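Local structure of microbial serine proteinases; subtilisin (Bacillus subtilis, 2GKO) at residues V37-S45 and S235-A243; A155-I163 and N271-Q279. The protein hydrolyses peptide bonds as a calcium-loaded, cold-adapted serine protease of the subtilisin family. All coordinates share one frame; numbering follows the deposited sequence.

Contact 1 of 2, residues V37-S45 and S235-A243; sequences VNTNHPDLS and STWFDGGYA
With CG anti to the backbone N (chi1 -166°), the imidazole of H41 swings out of its loop and into the hairpin 235-243, where Y242, its own CG beside the backbone N (chi1 -54°), sends its phenol across to D43. NE2 of H41 donates to G241 O at 2.8 Å, nearly in the ring plane. That carbonyl also takes W237 N, so one oxygen both closes the hairpin and holds the histidine. Unprotonated, ND1 of H41 accepts from D43 N at 3.1 Å; a bond at each nitrogen probably fixes which way round the ring sits. T236 CG2 sits over one face, 3.6 Å from the ring centroid in a CH-pi contact, while the H41 edge is turned to the face of Y242 in an offset edge-to-face pair, planes at 84°. The Y242 hydroxyl donates to D43 OD2 at 2.6 Å, on the syn side but tilted out of the carboxylate plane; V89 N also bonds that oxygen. Toward the start of the loop, N38 ND2 makes a weak 2.9 Å bond to F238 O. T236 OG1 turns instead to T73 O. A type I turn, W237 to G240, with a G1 bulge at G240 closes hairpin 233-236/242-245, pinned here to the loop between strands 29-34 and 48-53 of the subtilisin fold; its second strand runs on to I245, which lines the phenylmethanesulfonic acid pocket.

Contact 2 of 2, residues A155-I163 and N271-Q279; sequences AYDKGVLII and NVDVRGELQ
N271 reaches across from the first turn of helix 271-283 and uses one amide nitrogen twice: ND2 donates to Y156 O at 2.9 Å, in the carbonyl plane on a lone pair, and to V160 O, also at 2.9 Å but from above that carbonyl's plane. Its CG lies between the backbone N and the carbonyl carbon (chi1 51°), which tucks the amide back against the end of the other helix. There ND2 also rests over the centre of one face of the Y156 ring, 3.5 Å above it. Y156 O takes G159 N as well, so the asparagine joins the bonds that finish helix 146-157. A water bridges G159 O and N271 N. R275 NH1 donates to Y156 OH at 3.1 Å in the guanidinium plane, the two flat groups 79° apart; the arginine's NE is salt-bridged to E225 and its NH2 bonds to V183 O. V183 lies between L182 and A185 of the sodium site, the ion about 5 Å from the arginine side chain. Further out, V272 CG2 lies 3.6 Å from Y156 OH, L161 CD2 packs on V274 CG1 at 3.9 Å, and I163 CD1 approaches L278 CD1. G159 completes a Schellman motif, and the chain then enters strand 161-165: a helix-to-strand connection of the parallel alpha/beta subtilisin fold, covered by a later helix.

In the fold
From the N terminus, the chain leaves strand 29-34 and runs through loop 37-45 before strand 48-53. After further strands and helices it reaches helix 146-157 and strand 161-165. Hairpin 233-245 comes back to loop 37-45 and closes contact 1, a loop of 189 intervening residues; helix 271-283 later returns to 155-163 and closes contact 2, spanning 107. The segments alternate along the chain, so the two closures cross instead of nesting. Their centres are about 28 Å apart, on opposite sides of the chain's centre. Contact 1 ties the hairpin to an early loop; contact 2 ties a late helix to the end of helix 146-157 and the strand of the central sheet that follows it.

Contact 1 of 2, residues V37-S45 and S235-A243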
loop_
_atom_site.group_PDB
_atom_site.type_symbol
_atom_site.label_atom_id
_atom_site.label_comp_id
_atom_site.label_asym_id
_atom_site.label_seq_id
_atom_site.Cartn_x
_atom_site.Cartn_y
_atom_site.Cartn_z
ATOM N N VAL A 37 8.325 -10.741 5.282
ATOM C CA VAL A 37 8.550 -10.953 3.851
ATOM C C VAL A 37 9.574 -12.051 3.685
ATOM O O VAL A 37 10.548 -12.126 4.439
ATOM C CB VAL A 37 9.062 -9.673 3.168
ATOM C CG1 VAL A 37 9.275 -9.917 1.670
ATOM C CG2 VAL A 37 8.064 -8.528 3.375
ATOM N N ASN A 38 9.364 -12.924 2.704
ATOM C CA ASN A 38 10.385 -13.862 2.320
ATOM C C ASN A 38 11.453 -13.106 1.528
ATOM O O ASN A 38 11.305 -12.854 0.346
ATOM C CB ASN A 38 9.800 -15.043 1.520
ATOM C CG ASN A 38 10.873 -16.029 1.078
ATOM O OD1 ASN A 38 12.058 -15.833 1.336
ATOM N ND2 ASN A 38 10.451 -17.097 0.404
ATOM N N THR A 39 12.546 -12.776 2.215
ATOM C CA THR A 39 13.643 -11.986 1.661
ATOM C C THR A 39 14.521 -12.801 0.686
ATOM O O THR A 39 15.420 -12.253 0.076
ATOM C CB THR A 39 14.543 -11.438 2.806
ATOM O OG1 THR A 39 14.972 -12.512 3.651
ATOM C CG2 THR A 39 13.774 -10.498 3.706
ATOM N N ASN A 40 14.269 -14.098 0.574
ATOM C CA ASN A 40 14.912 -14.908 -0.446
ATOM C C ASN A 40 14.041 -15.148 -1.659
ATOM O O ASN A 40 14.448 -15.900 -2.552
ATOM C CB ASN A 40 15.313 -16.246 0.128
ATOM C CG ASN A 40 16.354 -16.107 1.218
ATOM O OD1 ASN A 40 17.286 -15.313 1.087
ATOM N ND2 ASN A 40 16.196 -16.861 2.303
ATOM N N HIS A 41 12.866 -14.523 -1.732
ATOM C CA HIS A 41 12.040 -14.709 -2.912
ATOM C C HIS A 41 12.844 -14.137 -4.069
ATOM O O HIS A 41 13.339 -13.011 -3.997
ATOM C CB HIS A 41 10.704 -13.988 -2.817
ATOM C CG HIS A 41 9.726 -14.421 -3.858
ATOM N ND1 HIS A 41 9.876 -14.096 -5.189
ATOM C CD2 HIS A 41 8.642 -15.224 -3.783
ATOM C CE1 HIS A 41 8.887 -14.641 -5.877
ATOM N NE2 HIS A 41 8.115 -15.317 -5.045
ATOM N N PRO A 42 12.974 -14.883 -5.167
ATOM C CA PRO A 42 13.787 -14.395 -6.285
ATOM C C PRO A 42 13.372 -13.058 -6.867
ATOM O O PRO A 42 14.199 -12.363 -7.423
ATOM C CB PRO A 42 13.626 -15.483 -7.367
ATOM C CG PRO A 42 12.749 -16.493 -6.844
ATOM C CD PRO A 42 12.457 -16.234 -5.387
ATOM N N ASP A 43 12.097 -12.711 -6.759
ATOM C CA ASP A 43 11.611 -11.448 -7.297
ATOM C C ASP A 43 11.634 -10.315 -6.280
ATOM O O ASP A 43 11.249 -9.211 -6.616
ATOM C CB ASP A 43 10.183 -11.591 -7.804
ATOM C CG ASP A 43 10.024 -12.675 -8.836
ATOM O OD1 ASP A 43 11.028 -13.075 -9.473
ATOM O OD2 ASP A 43 8.919 -13.179 -9.057
ATOM N N LEU A 44 12.129 -10.587 -5.075
ATOM C CA LEU A 44 12.234 -9.552 -4.013
ATOM C C LEU A 44 13.620 -9.367 -3.441
ATOM O O LEU A 44 13.946 -8.289 -2.986
ATOM C CB LEU A 44 11.289 -9.873 -2.848
ATOM C CG LEU A 44 9.805 -9.952 -3.170
ATOM C CD1 LEU A 44 9.016 -10.436 -1.961
ATOM C CD2 LEU A 44 9.311 -8.592 -3.598
ATOM N N SER A 45 14.441 -10.414 -3.492
ATOM C CA SER A 45 15.689 -10.476 -2.736
ATOM C C SER A 45 16.623 -9.306 -3.008
ATOM O O SER A 45 17.260 -8.765 -2.105
ATOM C CB SER A 45 16.407 -11.784 -3.070
ATOM O OG SER A 45 17.637 -11.854 -2.359
ATOM N N SER A 235 0.646 -12.112 -7.054
ATOM C CA SER A 235 1.901 -11.579 -6.558
ATOM C C SER A 235 2.699 -12.685 -5.913
ATOM O O SER A 235 2.326 -13.843 -5.931
ATOM C CB SER A 235 1.642 -10.438 -5.545
ATOM O OG SER A 235 2.835 -9.733 -5.187
ATOM N N THR A 236 3.855 -12.302 -5.389
ATOM C CA THR A 236 4.763 -13.192 -4.677
ATOM C C THR A 236 4.143 -13.767 -3.392
ATOM O O THR A 236 3.238 -13.155 -2.783
ATOM C CB THR A 236 6.044 -12.392 -4.362
ATOM O OG1 THR A 236 5.713 -11.119 -3.779
ATOM C CG2 THR A 236 6.805 -12.044 -5.645
ATOM N N TRP A 237 4.607 -14.941 -2.975
ATOM C CA TRP A 237 4.099 -15.598 -1.760
ATOM C C TRP A 237 5.249 -16.082 -0.895
ATOM O O TRP A 237 6.393 -16.196 -1.367
ATOM C CB TRP A 237 3.171 -16.740 -2.117
ATOM C CG TRP A 237 2.176 -17.169 -1.063
ATOM C CD1 TRP A 237 2.075 -18.400 -0.507
ATOM C CD2 TRP A 237 1.104 -16.390 -0.522
ATOM N NE1 TRP A 237 1.029 -18.426 0.376
ATOM C CE2 TRP A 237 0.411 -17.217 0.375
ATOM C CE3 TRP A 237 0.681 -15.064 -0.677
ATOM C CZ2 TRP A 237 -0.692 -16.778 1.102
ATOM C CZ3 TRP A 237 -0.419 -14.635 0.040
ATOM C CH2 TRP A 237 -1.084 -15.492 0.908
ATOM N N PHE A 238 4.952 -16.358 0.377
ATOM C CA PHE A 238 6.004 -16.568 1.358
ATOM C C PHE A 238 6.836 -17.808 1.050
ATOM O O PHE A 238 7.961 -17.916 1.539
ATOM C CB PHE A 238 5.438 -16.684 2.775
ATOM C CG PHE A 238 4.837 -18.020 3.077
ATOM C CD1 PHE A 238 5.619 -19.033 3.610
ATOM C CD2 PHE A 238 3.506 -18.304 2.786
ATOM C CE1 PHE A 238 5.095 -20.307 3.843
ATOM C CE2 PHE A 238 2.986 -19.592 3.034
ATOM C CZ PHE A 238 3.774 -20.572 3.565
ATOM N N ASP A 239 6.259 -18.754 0.304
ATOM C CA ASP A 239 6.980 -19.986 -0.033
ATOM C C ASP A 239 8.000 -19.852 -1.169
ATOM O O ASP A 239 8.670 -20.834 -1.503
ATOM C CB ASP A 239 6.005 -21.137 -0.309
ATOM C CG ASP A 239 5.079 -20.872 -1.464
ATOM O OD1 ASP A 239 5.080 -19.735 -2.009
ATOM O OD2 ASP A 239 4.285 -21.745 -1.890
ATOM N N GLY A 240 8.125 -18.664 -1.747
ATOM C CA GLY A 240 9.012 -18.460 -2.887
ATOM C C GLY A 240 8.290 -18.610 -4.205
ATOM O O GLY A 240 8.897 -18.413 -5.275
ATOM N N GLY A 241 7.007 -18.944 -4.125
ATOM C CA GLY A 241 6.143 -19.002 -5.276
ATOM C C GLY A 241 5.245 -17.787 -5.332
ATOM O O GLY A 241 5.678 -16.672 -5.057
ATOM N N TYR A 242 3.996 -18.018 -5.732
ATOM C CA TYR A 242 3.054 -16.943 -6.036
ATOM C C TYR A 242 1.658 -17.303 -5.526
ATOM O O TYR A 242 1.385 -18.436 -5.115
ATOM C CB TYR A 242 3.042 -16.648 -7.551
ATOM C CG TYR A 242 4.427 -16.355 -8.082
ATOM C CD1 TYR A 242 5.274 -17.403 -8.479
ATOM C CD2 TYR A 242 4.900 -15.066 -8.145
ATOM C CE1 TYR A 242 6.560 -17.157 -8.901
ATOM C CE2 TYR A 242 6.190 -14.808 -8.582
ATOM C CZ TYR A 242 7.005 -15.872 -8.962
ATOM O OH TYR A 242 8.268 -15.633 -9.387
ATOM N N ALA A 243 0.786 -16.318 -5.518
ATOM C CA ALA A 243 -0.577 -16.476 -5.029
ATOM C C ALA A 243 -1.431 -15.369 -5.576
ATOM O O ALA A 243 -0.966 -14.275 -5.871
ATOM C CB ALA A 243 -0.609 -16.406 -3.489
#

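Contact 2 of 2, residues A155-I163 and N271-Q279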
loop_
_atom_site.group_PDB
_atom_site.type_symbol
_atom_site.label_atom_id
_atom_site.label_comp_id
_atom_site.label_asym_id
_atom_site.label_seq_id
_atom_site.Cartn_x
_atom_site.Cartn_y
_atom_site.Cartn_z
ATOM N N ALA A 155 5.368 9.658 12.766
ATOM C CA ALA A 155 6.087 9.388 11.518
ATOM C C ALA A 155 5.784 10.396 10.418
ATOM O O ALA A 155 6.683 10.826 9.713
ATOM C CB ALA A 155 5.784 7.961 11.041
ATOM N N TYR A 156 4.522 10.790 10.277
ATOM C CA TYR A 156 4.108 11.750 9.271
ATOM C C TYR A 156 4.768 13.096 9.499
ATOM O O TYR A 156 5.258 13.691 8.577
ATOM C CB TYR A 156 2.597 11.902 9.279
ATOM C CG TYR A 156 2.028 12.589 8.075
ATOM C CD1 TYR A 156 1.757 13.938 8.091
ATOM C CD2 TYR A 156 1.745 11.884 6.910
ATOM C CE1 TYR A 156 1.203 14.566 7.004
ATOM C CE2 TYR A 156 1.200 12.507 5.813
ATOM C CZ TYR A 156 0.933 13.853 5.859
ATOM O OH TYR A 156 0.367 14.451 4.756
ATOM N N ASP A 157 4.830 13.521 10.758
ATOM C CA ASP A 157 5.563 14.725 11.151
ATOM C C ASP A 157 7.048 14.661 10.793
ATOM O O ASP A 157 7.659 15.692 10.505
ATOM C CB ASP A 157 5.409 14.957 12.661
ATOM C CG ASP A 157 6.269 16.102 13.165
ATOM O OD1 ASP A 157 5.861 17.264 12.925
ATOM O OD2 ASP A 157 7.360 15.950 13.781
ATOM N N LYS A 158 7.623 13.460 10.824
ATOM C CA LYS A 158 9.022 13.237 10.445
ATOM C C LYS A 158 9.237 13.088 8.939
ATOM O O LYS A 158 10.373 12.907 8.484
ATOM C CB LYS A 158 9.589 12.032 11.181
ATOM C CG LYS A 158 9.758 12.261 12.680
ATOM C CD LYS A 158 10.345 11.054 13.350
ATOM C CE LYS A 158 11.206 11.433 14.537
ATOM N NZ LYS A 158 12.619 11.599 14.148
ATOM N N GLY A 159 8.160 13.192 8.162
ATOM C CA GLY A 159 8.254 13.235 6.722
ATOM C C GLY A 159 7.943 11.925 6.014
ATOM O O GLY A 159 8.128 11.814 4.800
ATOM N N VAL A 160 7.497 10.926 6.776
ATOM C CA VAL A 160 7.144 9.618 6.231
ATOM C C VAL A 160 5.757 9.701 5.593
ATOM O O VAL A 160 4.845 10.318 6.146
ATOM C CB VAL A 160 7.182 8.524 7.331
ATOM C CG1 VAL A 160 6.738 7.166 6.802
ATOM C CG2 VAL A 160 8.564 8.437 7.940
ATOM N N LEU A 161 5.614 9.140 4.394
ATOM C CA LEU A 161 4.317 8.996 3.748
ATOM C C LEU A 161 3.706 7.658 4.169
ATOM O O LEU A 161 4.356 6.633 4.074
ATOM C CB LEU A 161 4.447 9.046 2.244
ATOM C CG LEU A 161 3.143 8.972 1.452
ATOM C CD1 LEU A 161 2.209 10.128 1.776
ATOM C CD2 LEU A 161 3.460 8.973 -0.006
ATOM N N ILE A 162 2.475 7.686 4.659
ATOM C CA ILE A 162 1.807 6.476 5.146
ATOM C C ILE A 162 0.629 6.110 4.241
ATOM O O ILE A 162 -0.290 6.887 4.075
ATOM C CB ILE A 162 1.332 6.646 6.596
ATOM C CG1 ILE A 162 2.529 6.882 7.538
ATOM C CG2 ILE A 162 0.565 5.419 7.031
ATOM C CD1 ILE A 162 2.680 8.273 8.016
ATOM N N ILE A 163 0.692 4.923 3.659
ATOM C CA ILE A 163 -0.363 4.378 2.803
ATOM C C ILE A 163 -0.967 3.186 3.523
ATOM O O ILE A 163 -0.241 2.386 4.092
ATOM C CB ILE A 163 0.204 3.917 1.425
ATOM C CG1 ILE A 163 1.136 4.972 0.805
ATOM C CG2 ILE A 163 -0.940 3.513 0.465
ATOM C CD1 ILE A 163 0.494 6.273 0.516
ATOM N N ASN A 271 6.720 14.336 2.025
ATOM C CA ASN A 271 5.570 13.432 2.024
ATOM C C ASN A 271 4.284 14.134 1.595
ATOM O O ASN A 271 3.463 13.572 0.880
ATOM C CB ASN A 271 5.357 12.733 3.381
ATOM C CG ASN A 271 5.321 13.684 4.584
ATOM O OD1 ASN A 271 5.738 14.859 4.518
ATOM N ND2 ASN A 271 4.852 13.160 5.719
ATOM N N VAL A 272 4.106 15.365 2.056
ATOM C CA VAL A 272 2.895 16.131 1.747
ATOM C C VAL A 272 2.811 16.430 0.243
ATOM O O VAL A 272 1.736 16.312 -0.364
ATOM C CB VAL A 272 2.811 17.417 2.633
ATOM C CG1 VAL A 272 1.589 18.237 2.282
ATOM C CG2 VAL A 272 2.823 17.062 4.133
ATOM N N ASP A 273 3.944 16.796 -0.369
ATOM C CA ASP A 273 4.020 16.990 -1.816
ATOM C C ASP A 273 3.646 15.753 -2.623
ATOM O O ASP A 273 2.915 15.836 -3.598
ATOM C CB ASP A 273 5.433 17.375 -2.253
ATOM C CG ASP A 273 5.897 18.713 -1.705
ATOM O OD1 ASP A 273 5.066 19.632 -1.441
ATOM O OD2 ASP A 273 7.115 18.918 -1.514
ATOM N N VAL A 274 4.163 14.595 -2.218
ATOM C CA VAL A 274 3.937 13.363 -2.951
ATOM C C VAL A 274 2.489 12.928 -2.783
ATOM O O VAL A 274 1.874 12.485 -3.736
ATOM C CB VAL A 274 4.916 12.248 -2.500
ATOM C CG1 VAL A 274 4.570 10.908 -3.161
ATOM C CG2 VAL A 274 6.353 12.672 -2.793
ATOM N N ARG A 275 1.967 13.095 -1.574
ATOM C CA ARG A 275 0.567 12.819 -1.278
ATOM C C ARG A 275 -0.340 13.684 -2.151
ATOM O O ARG A 275 -1.343 13.218 -2.660
ATOM C CB ARG A 275 0.298 13.096 0.190
ATOM C CG ARG A 275 -1.103 12.743 0.626
ATOM C CD ARG A 275 -1.341 12.982 2.066
ATOM N NE ARG A 275 -2.628 12.423 2.491
ATOM C CZ ARG A 275 -3.084 12.456 3.736
ATOM N NH1 ARG A 275 -2.367 12.973 4.723
ATOM N NH2 ARG A 275 -4.248 11.878 4.017
ATOM N N GLY A 276 0.032 14.949 -2.306
ATOM C CA GLY A 276 -0.708 15.867 -3.147
ATOM C C GLY A 276 -0.670 15.470 -4.604
ATOM O O GLY A 276 -1.667 15.619 -5.311
ATOM N N GLU A 277 0.467 14.947 -5.065
ATOM C CA GLU A 277 0.572 14.440 -6.418
ATOM C C GLU A 277 -0.314 13.206 -6.620
ATOM O O GLU A 277 -0.956 13.083 -7.640
ATOM C CB GLU A 277 2.036 14.148 -6.802
ATOM C CG GLU A 277 2.257 13.625 -8.223
ATOM C CD GLU A 277 1.870 14.623 -9.306
ATOM O OE1 GLU A 277 1.765 15.833 -8.997
ATOM O OE2 GLU A 277 1.707 14.172 -10.459
ATOM N N LEU A 278 -0.344 12.291 -5.655
ATOM C CA LEU A 278 -1.281 11.165 -5.735
ATOM C C LEU A 278 -2.722 11.641 -5.855
ATOM O O LEU A 278 -3.485 11.114 -6.645
ATOM C CB LEU A 278 -1.156 10.270 -4.495
ATOM C CG LEU A 278 0.099 9.400 -4.383
ATOM C CD1 LEU A 278 0.113 8.744 -3.006
ATOM C CD2 LEU A 278 0.185 8.346 -5.487
ATOM N N GLN A 279 -3.081 12.625 -5.048
ATOM C CA GLN A 279 -4.433 13.180 -5.037
ATOM C C GLN A 279 -4.774 13.803 -6.382
ATOM O O GLN A 279 -5.851 13.582 -6.921
ATOM C CB GLN A 279 -4.593 14.208 -3.928
ATOM C CG GLN A 279 -4.719 13.601 -2.536
ATOM C CD GLN A 279 -4.635 14.616 -1.419
ATOM O OE1 GLN A 279 -4.695 15.833 -1.659
ATOM N NE2 GLN A 279 -4.507 14.137 -0.194
HETATM O O HOH W 1 9.338 14.069 3.562
#